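Local coordinates for protein tyrosine recombinase XerH (Helicobacter pylori, PDB 5JK0) that catalyses site-specific cutting and rejoining of recombining DNA molecules through a tyrosine-based mechanism and takes part in chromosome segregation, at residues Met2-Leu6 with Ile140-Gln145; Pro12-Leu17 with Phe83-Ser88; Ala199-Leu203 with Leu257-Trp261; Ala218-Lys224 with Asp273-Cys277. Residues are numbered along the deposited sequence.

In the fold
Contacts 1 and 2 belong to the helical N-terminal domain, contacts 3 and 4 to the catalytic domain, and the two pairs are far apart: the centres of contacts 2 and 3 lie about 52 Å from each other. Contacts 2 and 3 are antiparallel helix pairs packed mainly through side chains, with no direct hydrogen bond between the segments. Contact 3 is the more buried, and its outer end grips DNA. Contacts 1 and 4 are single beta bridges, one parallel and one antiparallel, each with two backbone hydrogen bonds plus water and more exposed residues at the edge. Within each domain the neighbours touch: Leu-6 meets Asn-15, while Arg-200 and Trp-261 reach backbone carbonyls of 273-277.

Contact 1 of 4, residues Met2-Leu6 with Ile140-Gln145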
# COMPACT_ATOMS: atom_id res chain seq x y z
N MET D 2 29.85 24.78 12.78
CA MET D 2 31.02 24.02 13.20
C MET D 2 30.66 22.59 13.57
O MET D 2 29.63 22.35 14.21
CB MET D 2 31.70 24.70 14.40
CG MET D 2 33.06 24.13 14.76
SD MET D 2 33.31 24.10 16.54
CE MET D 2 32.58 25.68 16.98
N LYS D 3 31.50 21.65 13.16
CA LYS D 3 31.32 20.25 13.52
C LYS D 3 32.07 19.93 14.81
O LYS D 3 33.06 20.58 15.14
CB LYS D 3 31.81 19.34 12.39
CG LYS D 3 31.00 19.44 11.11
CD LYS D 3 31.33 18.32 10.14
CE LYS D 3 30.49 18.40 8.88
NZ LYS D 3 30.69 17.23 7.99
N HIS D 4 31.57 18.94 15.54
CA HIS D 4 32.18 18.54 16.80
C HIS D 4 32.47 17.04 16.79
O HIS D 4 31.86 16.30 16.02
CB HIS D 4 31.27 18.88 17.98
CG HIS D 4 30.78 20.30 17.98
ND1 HIS D 4 31.48 21.32 18.58
CD2 HIS D 4 29.67 20.86 17.45
CE1 HIS D 4 30.81 22.45 18.43
NE2 HIS D 4 29.71 22.20 17.74
N PRO D 5 33.42 16.59 17.62
CA PRO D 5 33.61 15.14 17.77
C PRO D 5 32.36 14.48 18.34
O PRO D 5 31.58 15.15 19.02
CB PRO D 5 34.78 15.04 18.76
CG PRO D 5 35.50 16.34 18.62
CD PRO D 5 34.44 17.36 18.34
N LEU D 6 32.16 13.20 18.04
CA LEU D 6 30.97 12.49 18.51
C LEU D 6 30.92 12.44 20.03
O LEU D 6 29.90 12.76 20.64
CB LEU D 6 30.94 11.07 17.94
CG LEU D 6 29.71 10.24 18.34
CD1 LEU D 6 28.45 10.81 17.70
CD2 LEU D 6 29.89 8.78 17.97
N ILE D 140 23.27 14.24 13.61
CA ILE D 140 24.53 13.82 14.22
C ILE D 140 25.48 13.25 13.17
O ILE D 140 26.68 13.51 13.20
CB ILE D 140 24.29 12.78 15.33
CG1 ILE D 140 23.43 13.38 16.45
CG2 ILE D 140 25.62 12.30 15.90
CD1 ILE D 140 23.12 12.41 17.57
N ASP D 141 24.94 12.48 12.23
CA ASP D 141 25.74 11.90 11.15
C ASP D 141 26.37 12.96 10.27
O ASP D 141 27.41 12.73 9.64
CB ASP D 141 24.88 10.97 10.29
CG ASP D 141 24.53 9.67 10.98
OD1 ASP D 141 25.18 9.34 12.00
OD2 ASP D 141 23.61 8.97 10.51
N LYS D 142 25.75 14.14 10.21
CA LYS D 142 26.19 15.19 9.31
C LYS D 142 27.00 16.28 10.01
O LYS D 142 27.53 17.18 9.36
CB LYS D 142 24.98 15.83 8.63
CG LYS D 142 24.18 14.89 7.75
CD LYS D 142 22.86 15.51 7.33
CE LYS D 142 22.00 14.52 6.56
NZ LYS D 142 20.67 15.10 6.23
N GLN D 143 27.10 16.20 11.34
CA GLN D 143 27.78 17.25 12.09
C GLN D 143 28.87 16.73 13.03
O GLN D 143 29.46 17.50 13.78
CB GLN D 143 26.76 18.06 12.90
CG GLN D 143 25.67 18.72 12.06
CD GLN D 143 26.22 19.71 11.05
OE1 GLN D 143 27.29 20.29 11.24
NE2 GLN D 143 25.48 19.91 9.96
N ASN D 144 29.14 15.43 12.98
CA ASN D 144 30.21 14.88 13.81
C ASN D 144 31.43 14.51 12.98
O ASN D 144 31.31 14.03 11.85
CB ASN D 144 29.72 13.67 14.61
CG ASN D 144 29.84 12.37 13.83
OD1 ASN D 144 30.87 11.69 13.88
ND2 ASN D 144 28.78 12.00 13.13
N GLN D 145 32.62 14.76 13.54
CA GLN D 145 33.88 14.38 12.89
C GLN D 145 35.05 14.51 13.87
O GLN D 145 35.01 15.33 14.79
CB GLN D 145 34.14 15.24 11.65
CG GLN D 145 34.45 16.69 11.94
CD GLN D 145 34.81 17.47 10.69
OE1 GLN D 145 34.49 17.06 9.58
NE2 GLN D 145 35.48 18.60 10.87
O HOH W 1 29.61 14.54 9.42
O HOH W 2 33.55 11.81 15.49
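Follow the backbone of the N-terminal tail first: His-4 spends both of its polar main-chain groups on the chain leaving helix 123-143. Its N donates to Gln-143 O at 3.1 Å, and its O accepts from Gln-145 N at 3.0 Å and also meets Asn-144 CA in a CA-H...O contact of 3.1 Å. Beyond the bridge, Pro-5 has no N-H to give, and its CA lies 3.3 Å from Gln-145 O. Asn-144 folds back on the helix, its ND2 donating to Ile-140 O at 2.6 Å, while its OD1 accepts from Tyr-152 N and from water 2, which in turn accepts a hydrogen bond from Leu-6 N. Water 1 accepts from Lys-3 NZ at 3.2 Å and donates to Asp-141 O and Asn-144 O. Leu-6 CD1 rests 3.7 Å from Ile-140 CG2, and Leu-6 O accepts from Trp-19 NE1 of helix 12-30. The pattern is that of a single parallel beta bridge, which joins the extended N-terminal tail to the exit of helix 123-143 in an otherwise helical domain.

Contact 2 of 4, residues Pro12-Leu17 with Phe83-Ser88; sequences PTENLL and FHEYFS
This is an antiparallel helix-helix contact in the helical N-terminal domain, between the first turns of helix 12-30 and the later part of helix 74-93. Both segments are regular alpha-helix; their local axes come within 9.9 Å, with N-to-C directions 169° apart. The register pairs Thr-13 with Ser-88 (CA-CA 5.7 Å) and Leu-16 with His-84 (CA-CA 7.1 Å). Leu-16, built with chi1 t and chi2 p, points its CA-to-CB bond at the partner helix and packs CD2 against two aromatic rings, 3.8 Å from Phe-83 CE2 and 3.9 Å from Phe-87 CD2. Both phenylalanines have chi1 t, and Pro-12 CB meets Phe-87 CE2 at 4.3 Å. On another side of the interface His-84 (chi1 t, chi2 -97°) lays its ring between Thr-13 and Leu-17. Leu-17, with chi1 off-well at -93°, brings CD2 over the imidazole face, 3.9 Å from its centroid, in a CH-pi contact. His-84 NE2 is thereby buried without a polar partner in the model, with Thr-13 CG2 at 3.4 Å and Leu-17 CG at 3.3 Å. No direct hydrogen bond crosses; water 3 links Thr-13 OG1 (3.2 Å) to Ser-88 O, donating to the latter at 2.6 Å. Helix 107-117 packs on the phenylalanines through Leu-110, Phe-113 and Met-109. Near-antiparallel helices packed in this way are characteristic of the helical-bundle, SAM-like N-terminal domain of phage-type integrases.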
# COMPACT_ATOMS: atom_id res chain seq x y z
N PRO D 12 28.23 9.44 28.59
CA PRO D 12 27.47 9.31 27.34
C PRO D 12 26.10 9.98 27.43
O PRO D 12 25.63 10.54 26.44
CB PRO D 12 27.33 7.79 27.18
CG PRO D 12 27.48 7.24 28.56
CD PRO D 12 28.48 8.13 29.23
N THR D 13 25.48 9.92 28.60
CA THR D 13 24.19 10.56 28.82
C THR D 13 24.31 12.08 28.67
O THR D 13 23.44 12.72 28.08
CB THR D 13 23.62 10.23 30.22
OG1 THR D 13 23.41 8.81 30.32
CG2 THR D 13 22.31 10.94 30.45
N GLU D 14 25.40 12.64 29.20
CA GLU D 14 25.65 14.07 29.08
C GLU D 14 26.00 14.44 27.65
O GLU D 14 25.67 15.53 27.18
CB GLU D 14 26.77 14.49 30.03
N ASN D 15 26.67 13.52 26.95
CA ASN D 15 27.04 13.74 25.56
C ASN D 15 25.81 13.73 24.65
O ASN D 15 25.77 14.44 23.64
CB ASN D 15 28.03 12.67 25.10
CG ASN D 15 29.31 13.26 24.54
OD1 ASN D 15 30.41 12.97 25.02
ND2 ASN D 15 29.18 14.11 23.53
N LEU D 16 24.82 12.93 25.01
CA LEU D 16 23.56 12.88 24.27
C LEU D 16 22.82 14.20 24.40
O LEU D 16 22.27 14.71 23.42
CB LEU D 16 22.68 11.73 24.77
CG LEU D 16 21.31 11.59 24.10
CD1 LEU D 16 21.46 11.35 22.60
CD2 LEU D 16 20.51 10.47 24.74
N LEU D 17 22.82 14.76 25.61
CA LEU D 17 22.21 16.06 25.86
C LEU D 17 22.87 17.15 25.02
O LEU D 17 22.22 18.09 24.58
CB LEU D 17 22.32 16.44 27.34
CG LEU D 17 21.14 16.08 28.24
CD1 LEU D 17 21.39 16.55 29.66
CD2 LEU D 17 19.85 16.67 27.69
N PHE D 83 13.51 10.50 25.09
CA PHE D 83 14.54 9.52 24.75
C PHE D 83 15.77 9.66 25.63
O PHE D 83 16.39 8.66 25.99
CB PHE D 83 14.95 9.66 23.28
CG PHE D 83 16.08 8.75 22.89
CD1 PHE D 83 15.90 7.38 22.83
CD2 PHE D 83 17.33 9.27 22.60
CE1 PHE D 83 16.94 6.54 22.49
CE2 PHE D 83 18.38 8.44 22.26
CZ PHE D 83 18.19 7.07 22.20
N HIS D 84 16.12 10.89 25.98
CA HIS D 84 17.23 11.12 26.89
C HIS D 84 16.92 10.51 28.26
O HIS D 84 17.78 9.87 28.86
CB HIS D 84 17.52 12.62 27.04
CG HIS D 84 18.40 12.94 28.20
ND1 HIS D 84 17.91 13.35 29.42
CD2 HIS D 84 19.75 12.89 28.34
CE1 HIS D 84 18.92 13.55 30.26
NE2 HIS D 84 20.05 13.28 29.62
N GLU D 85 15.70 10.72 28.73
CA GLU D 85 15.23 10.14 29.98
C GLU D 85 15.31 8.61 29.92
O GLU D 85 15.73 7.97 30.88
CB GLU D 85 13.80 10.59 30.28
CG GLU D 85 13.17 9.90 31.48
CD GLU D 85 11.71 10.26 31.65
OE1 GLU D 85 11.41 11.24 32.37
OE2 GLU D 85 10.85 9.56 31.06
N TYR D 86 14.90 8.06 28.79
CA TYR D 86 14.98 6.62 28.55
C TYR D 86 16.42 6.13 28.59
O TYR D 86 16.75 5.20 29.32
CB TYR D 86 14.34 6.27 27.21
CG TYR D 86 14.68 4.89 26.69
CD1 TYR D 86 14.02 3.76 27.17
CD2 TYR D 86 15.66 4.71 25.72
CE1 TYR D 86 14.33 2.50 26.69
CE2 TYR D 86 15.98 3.45 25.25
CZ TYR D 86 15.31 2.35 25.74
OH TYR D 86 15.63 1.10 25.27
N PHE D 87 17.28 6.76 27.80
CA PHE D 87 18.66 6.32 27.64
C PHE D 87 19.45 6.39 28.95
O PHE D 87 20.32 5.56 29.19
CB PHE D 87 19.36 7.16 26.56
CG PHE D 87 20.79 6.75 26.31
CD1 PHE D 87 21.08 5.64 25.54
CD2 PHE D 87 21.84 7.47 26.85
CE1 PHE D 87 22.39 5.26 25.31
CE2 PHE D 87 23.15 7.10 26.63
CZ PHE D 87 23.42 5.99 25.85
N SER D 88 19.15 7.38 29.78
CA SER D 88 19.89 7.58 31.02
C SER D 88 19.70 6.43 32.00
O SER D 88 20.59 6.12 32.78
CB SER D 88 19.48 8.90 31.68
OG SER D 88 18.10 8.89 32.02
O HOH W 3 22.84 7.40 33.08

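Contact 3 of 4, residues Ala199-Leu203 with Leu257-Trp261; sequences ARNRL and LLKEW. With nucleotides of chain H.
At the apolar centre Leu-203 (chi1 t, chi2 p) drives its side chain into helix 255-264: CD2 sits 3.7 Å from Leu-258 CD1 and 3.7 Å from Trp-261 CD1, and CD1 lies 4.0 Å from Leu-257 CB. Both segments are alpha-helical and run antiparallel, their local axes 9.1 Å apart at closest approach with a signed crossing angle of -149°. Ala-199 faces Trp-261 (CA-CA 5.3 Å) and Leu-203 faces Leu-257 (CA-CA 5.9 Å); the small Ala-199 lets the backbones come close, its CB 4.3 Å from Trp-261 CB. Trp-261 (chi1 t, chi2 -124°) slides its indole under Arg-200, whose CB stands 3.6 Å from the centroid of the six-membered ring in a CH-pi contact; Trp-261 NE1 donates to Leu-275 O. Leu-257 (chi1 m, chi2 t) sets CD2 over one face of the Arg-202 guanidinium, 3.3 Å from NH1. That arginine forms its salt bridge with Asp-189; Glu-260 OE1, 4.2 Å from Arg-202 NH1, is too far for another. At the polar edge Arg-200, bent by chi3 p, donates NE to Asn-201 OD1 at 3.0 Å, and NH2 to OP2 of nucleotide DG4 of chain H at 2.7 Å, while NH1 bonds to Cys-277 O and only weakly, at 3.1 Å, to the same OP2. The chemistry thus divides along one side chain: the aliphatic stem of Arg-200 lies on tryptophan, while its charged end grips a DNA phosphate.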
# COMPACT_ATOMS: atom_id res chain seq x y z
N ALA D 199 -20.09 40.97 20.78
CA ALA D 199 -19.89 41.56 19.46
C ALA D 199 -18.65 40.99 18.78
O ALA D 199 -18.68 40.63 17.61
CB ALA D 199 -19.79 43.07 19.56
N ARG D 200 -17.56 40.91 19.54
CA ARG D 200 -16.29 40.43 19.02
C ARG D 200 -16.34 38.95 18.62
O ARG D 200 -15.91 38.58 17.53
CB ARG D 200 -15.18 40.64 20.05
CG ARG D 200 -13.81 40.14 19.61
CD ARG D 200 -12.85 40.10 20.79
NE ARG D 200 -13.30 39.16 21.82
CZ ARG D 200 -12.77 39.07 23.03
NH1 ARG D 200 -11.77 39.87 23.38
NH2 ARG D 200 -13.24 38.19 23.90
N ASN D 201 -16.87 38.13 19.51
CA ASN D 201 -16.90 36.68 19.29
C ASN D 201 -17.85 36.26 18.18
O ASN D 201 -17.53 35.36 17.40
CB ASN D 201 -17.27 35.96 20.59
CG ASN D 201 -16.21 36.12 21.66
OD1 ASN D 201 -15.31 36.95 21.54
ND2 ASN D 201 -16.31 35.31 22.71
N ARG D 202 -19.01 36.90 18.10
CA ARG D 202 -19.97 36.59 17.05
C ARG D 202 -19.39 36.91 15.67
O ARG D 202 -19.51 36.12 14.74
CB ARG D 202 -21.28 37.35 17.25
CG ARG D 202 -22.16 36.78 18.35
CD ARG D 202 -23.60 37.21 18.17
NE ARG D 202 -23.75 38.66 18.19
CZ ARG D 202 -24.85 39.30 17.81
NH1 ARG D 202 -24.90 40.63 17.87
NH2 ARG D 202 -25.90 38.62 17.39
N LEU D 203 -18.76 38.08 15.55
CA LEU D 203 -18.15 38.49 14.30
C LEU D 203 -17.01 37.56 13.90
O LEU D 203 -16.86 37.22 12.73
CB LEU D 203 -17.64 39.93 14.40
CG LEU D 203 -16.93 40.49 13.16
CD1 LEU D 203 -17.85 40.47 11.95
CD2 LEU D 203 -16.42 41.90 13.42
N LEU D 257 -22.49 43.57 12.45
CA LEU D 257 -21.59 43.19 13.53
C LEU D 257 -20.28 43.96 13.48
O LEU D 257 -19.77 44.40 14.51
CB LEU D 257 -21.31 41.68 13.48
CG LEU D 257 -22.41 40.76 13.99
CD1 LEU D 257 -22.05 39.30 13.74
CD2 LEU D 257 -22.66 40.99 15.47
N LEU D 258 -19.73 44.11 12.28
CA LEU D 258 -18.45 44.78 12.10
C LEU D 258 -18.51 46.23 12.57
O LEU D 258 -17.58 46.73 13.21
CB LEU D 258 -18.01 44.72 10.63
CG LEU D 258 -16.65 45.35 10.30
CD1 LEU D 258 -15.55 44.67 11.09
CD2 LEU D 258 -16.38 45.27 8.81
N LYS D 259 -19.60 46.91 12.25
CA LYS D 259 -19.79 48.30 12.67
C LYS D 259 -19.89 48.39 14.19
O LYS D 259 -19.33 49.29 14.81
CB LYS D 259 -21.04 48.90 12.02
N GLU D 260 -20.62 47.45 14.79
CA GLU D 260 -20.83 47.44 16.23
C GLU D 260 -19.54 47.12 16.99
O GLU D 260 -19.26 47.71 18.03
CB GLU D 260 -21.92 46.43 16.60
CG GLU D 260 -22.24 46.38 18.08
CD GLU D 260 -23.30 45.35 18.41
OE1 GLU D 260 -23.76 44.64 17.49
OE2 GLU D 260 -23.69 45.25 19.60
N TRP D 261 -18.77 46.18 16.46
CA TRP D 261 -17.54 45.74 17.12
C TRP D 261 -16.45 46.81 17.07
O TRP D 261 -15.74 47.04 18.06
CB TRP D 261 -17.03 44.44 16.51
CG TRP D 261 -15.58 44.15 16.80
CD1 TRP D 261 -14.59 43.92 15.89
CD2 TRP D 261 -14.97 44.07 18.10
NE1 TRP D 261 -13.40 43.69 16.54
CE2 TRP D 261 -13.60 43.78 17.89
CE3 TRP D 261 -15.44 44.21 19.41
CZ2 TRP D 261 -12.71 43.63 18.95
CZ3 TRP D 261 -14.54 44.06 20.45
CH2 TRP D 261 -13.19 43.78 20.22
P DG H 4 -10.59 37.89 26.85
OP1 DG H 4 -9.29 38.60 26.81
OP2 DG H 4 -11.74 38.43 26.09
O5' DG H 4 -10.38 36.37 26.41
C5' DG H 4 -9.08 35.88 26.06
C4' DG H 4 -8.25 35.61 27.30
O4' DG H 4 -9.03 34.89 28.27
C3' DG H 4 -7.04 34.73 27.07
O3' DG H 4 -5.94 35.51 26.61
C2' DG H 4 -6.77 34.16 28.46
C1' DG H 4 -8.18 34.11 29.08
N9 DG H 4 -8.73 32.76 29.20
C8 DG H 4 -9.94 32.32 28.71
N7 DG H 4 -10.17 31.06 28.96
C5 DG H 4 -9.06 30.64 29.67
C6 DG H 4 -8.75 29.37 30.21
O6 DG H 4 -9.42 28.34 30.17
N1 DG H 4 -7.51 29.37 30.85
C2 DG H 4 -6.68 30.46 30.95
N2 DG H 4 -5.52 30.27 31.61
N3 DG H 4 -6.95 31.66 30.45
C4 DG H 4 -8.16 31.68 29.82

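Contact 4 of 4, residues Ala218-Lys224 with Asp273-Cys277; sequences ALQLKIK and DLLFC
A single antiparallel beta bridge in the tyrosine recombinase catalytic domain joins the chain just past helix 215-219 to the loop at 273-277. Lys-222 and Leu-274 form the non-hydrogen-bonded pair; around them Leu-275 N donates to Leu-221 O and Ile-223 N to Asp-273 O, both at 3.0 Å. Leu-274 (t, p) turns CD1 back to within 3.5 Å of Leu-221 O. Lys-222 (chi1 m, chi2 t) passes CD 3.7 Å from Asp-273 OD1, and chi4 p turns NZ to 4.2 Å from Leu-274 CD1. Ile-223 (m, t) places CG1 4.1 Å from CD1 of Leu-275 (t, p). Phe-276, chi1 m and chi2 -78°, meets Leu-221 CD1 at its ring edge, CE2 being 4.4 Å away, and brings CD2 to 3.4 Å from Ala-218 O. Ala-218 sits about 7 Å, side chain to side chain, from Arg-214, a predicted active-site residue. Water 4 donates to Leu-221 O and accepts from Phe-276 N, and water 5 donates to both Leu-219 O and Phe-276 O, each at 2.9 Å.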
# COMPACT_ATOMS: atom_id res chain seq x y z
N ALA D 218 -7.98 34.03 10.79
CA ALA D 218 -9.02 34.91 11.31
C ALA D 218 -8.51 35.74 12.48
O ALA D 218 -8.89 36.89 12.66
CB ALA D 218 -10.24 34.11 11.72
N LEU D 219 -7.63 35.13 13.29
CA LEU D 219 -7.11 35.78 14.48
C LEU D 219 -6.08 36.86 14.15
O LEU D 219 -5.80 37.74 14.97
CB LEU D 219 -6.49 34.75 15.42
CG LEU D 219 -7.45 33.72 16.03
CD1 LEU D 219 -6.68 32.68 16.83
CD2 LEU D 219 -8.48 34.41 16.90
N GLN D 220 -5.52 36.80 12.94
CA GLN D 220 -4.49 37.75 12.53
C GLN D 220 -5.01 38.77 11.51
O GLN D 220 -4.22 39.50 10.91
CB GLN D 220 -3.28 37.01 11.95
CG GLN D 220 -2.40 36.36 13.01
CD GLN D 220 -1.71 37.39 13.89
OE1 GLN D 220 -1.10 38.34 13.40
NE2 GLN D 220 -1.82 37.20 15.20
N LEU D 221 -6.32 38.81 11.33
CA LEU D 221 -6.93 39.76 10.40
C LEU D 221 -6.70 41.19 10.86
O LEU D 221 -6.75 41.49 12.05
CB LEU D 221 -8.43 39.49 10.26
CG LEU D 221 -8.84 38.26 9.46
CD1 LEU D 221 -10.36 38.17 9.36
CD2 LEU D 221 -8.22 38.30 8.07
N LYS D 222 -6.45 42.08 9.90
CA LYS D 222 -6.24 43.49 10.20
C LYS D 222 -7.24 44.36 9.45
O LYS D 222 -7.68 44.01 8.35
CB LYS D 222 -4.80 43.89 9.87
CG LYS D 222 -3.77 43.25 10.79
CD LYS D 222 -2.36 43.66 10.42
CE LYS D 222 -1.35 43.11 11.42
NZ LYS D 222 -1.44 41.63 11.54
N ILE D 223 -7.58 45.50 10.05
CA ILE D 223 -8.63 46.38 9.53
C ILE D 223 -8.35 46.88 8.11
O ILE D 223 -9.26 46.99 7.30
CB ILE D 223 -8.82 47.59 10.46
CG1 ILE D 223 -9.04 47.13 11.90
CG2 ILE D 223 -9.98 48.46 9.99
CD1 ILE D 223 -9.21 48.26 12.89
N LYS D 224 -7.08 47.16 7.82
CA LYS D 224 -6.70 47.72 6.52
C LYS D 224 -6.86 46.72 5.38
O LYS D 224 -6.82 47.09 4.21
CB LYS D 224 -5.26 48.22 6.57
CG LYS D 224 -4.23 47.13 6.82
CD LYS D 224 -2.81 47.69 6.75
CE LYS D 224 -1.79 46.58 6.96
NZ LYS D 224 -0.39 47.10 6.86
N ASP D 273 -3.51 47.90 14.31
CA ASP D 273 -4.74 47.81 13.53
C ASP D 273 -5.27 46.38 13.49
O ASP D 273 -6.02 46.01 12.58
CB ASP D 273 -4.51 48.32 12.11
CG ASP D 273 -3.42 47.56 11.38
OD1 ASP D 273 -2.52 47.02 12.05
OD2 ASP D 273 -3.47 47.50 10.13
N LEU D 274 -4.89 45.58 14.48
CA LEU D 274 -5.39 44.22 14.61
C LEU D 274 -6.89 44.25 14.91
O LEU D 274 -7.33 44.95 15.81
CB LEU D 274 -4.64 43.47 15.71
CG LEU D 274 -4.83 41.96 15.81
CD1 LEU D 274 -4.34 41.28 14.53
CD2 LEU D 274 -4.10 41.42 17.02
N LEU D 275 -7.66 43.49 14.13
CA LEU D 275 -9.12 43.53 14.25
C LEU D 275 -9.61 42.92 15.56
O LEU D 275 -10.30 43.58 16.34
CB LEU D 275 -9.77 42.81 13.07
CG LEU D 275 -11.30 42.88 13.02
CD1 LEU D 275 -11.77 44.33 13.04
CD2 LEU D 275 -11.83 42.16 11.79
N PHE D 276 -9.26 41.67 15.80
CA PHE D 276 -9.65 40.98 17.03
C PHE D 276 -8.53 41.02 18.06
O PHE D 276 -7.37 40.80 17.73
CB PHE D 276 -10.05 39.54 16.73
CG PHE D 276 -11.14 39.41 15.71
CD1 PHE D 276 -12.47 39.65 16.05
CD2 PHE D 276 -10.85 39.04 14.40
CE1 PHE D 276 -13.47 39.53 15.11
CE2 PHE D 276 -11.85 38.92 13.46
CZ PHE D 276 -13.16 39.16 13.81
N CYS D 277 -8.88 41.31 19.31
CA CYS D 277 -7.89 41.40 20.37
C CYS D 277 -8.48 41.02 21.73
O CYS D 277 -9.69 41.08 21.93
CB CYS D 277 -7.32 42.82 20.44
SG CYS D 277 -8.53 44.10 20.86
O HOH W 4 -7.49 40.01 14.23
O HOH W 5 -6.67 38.00 17.70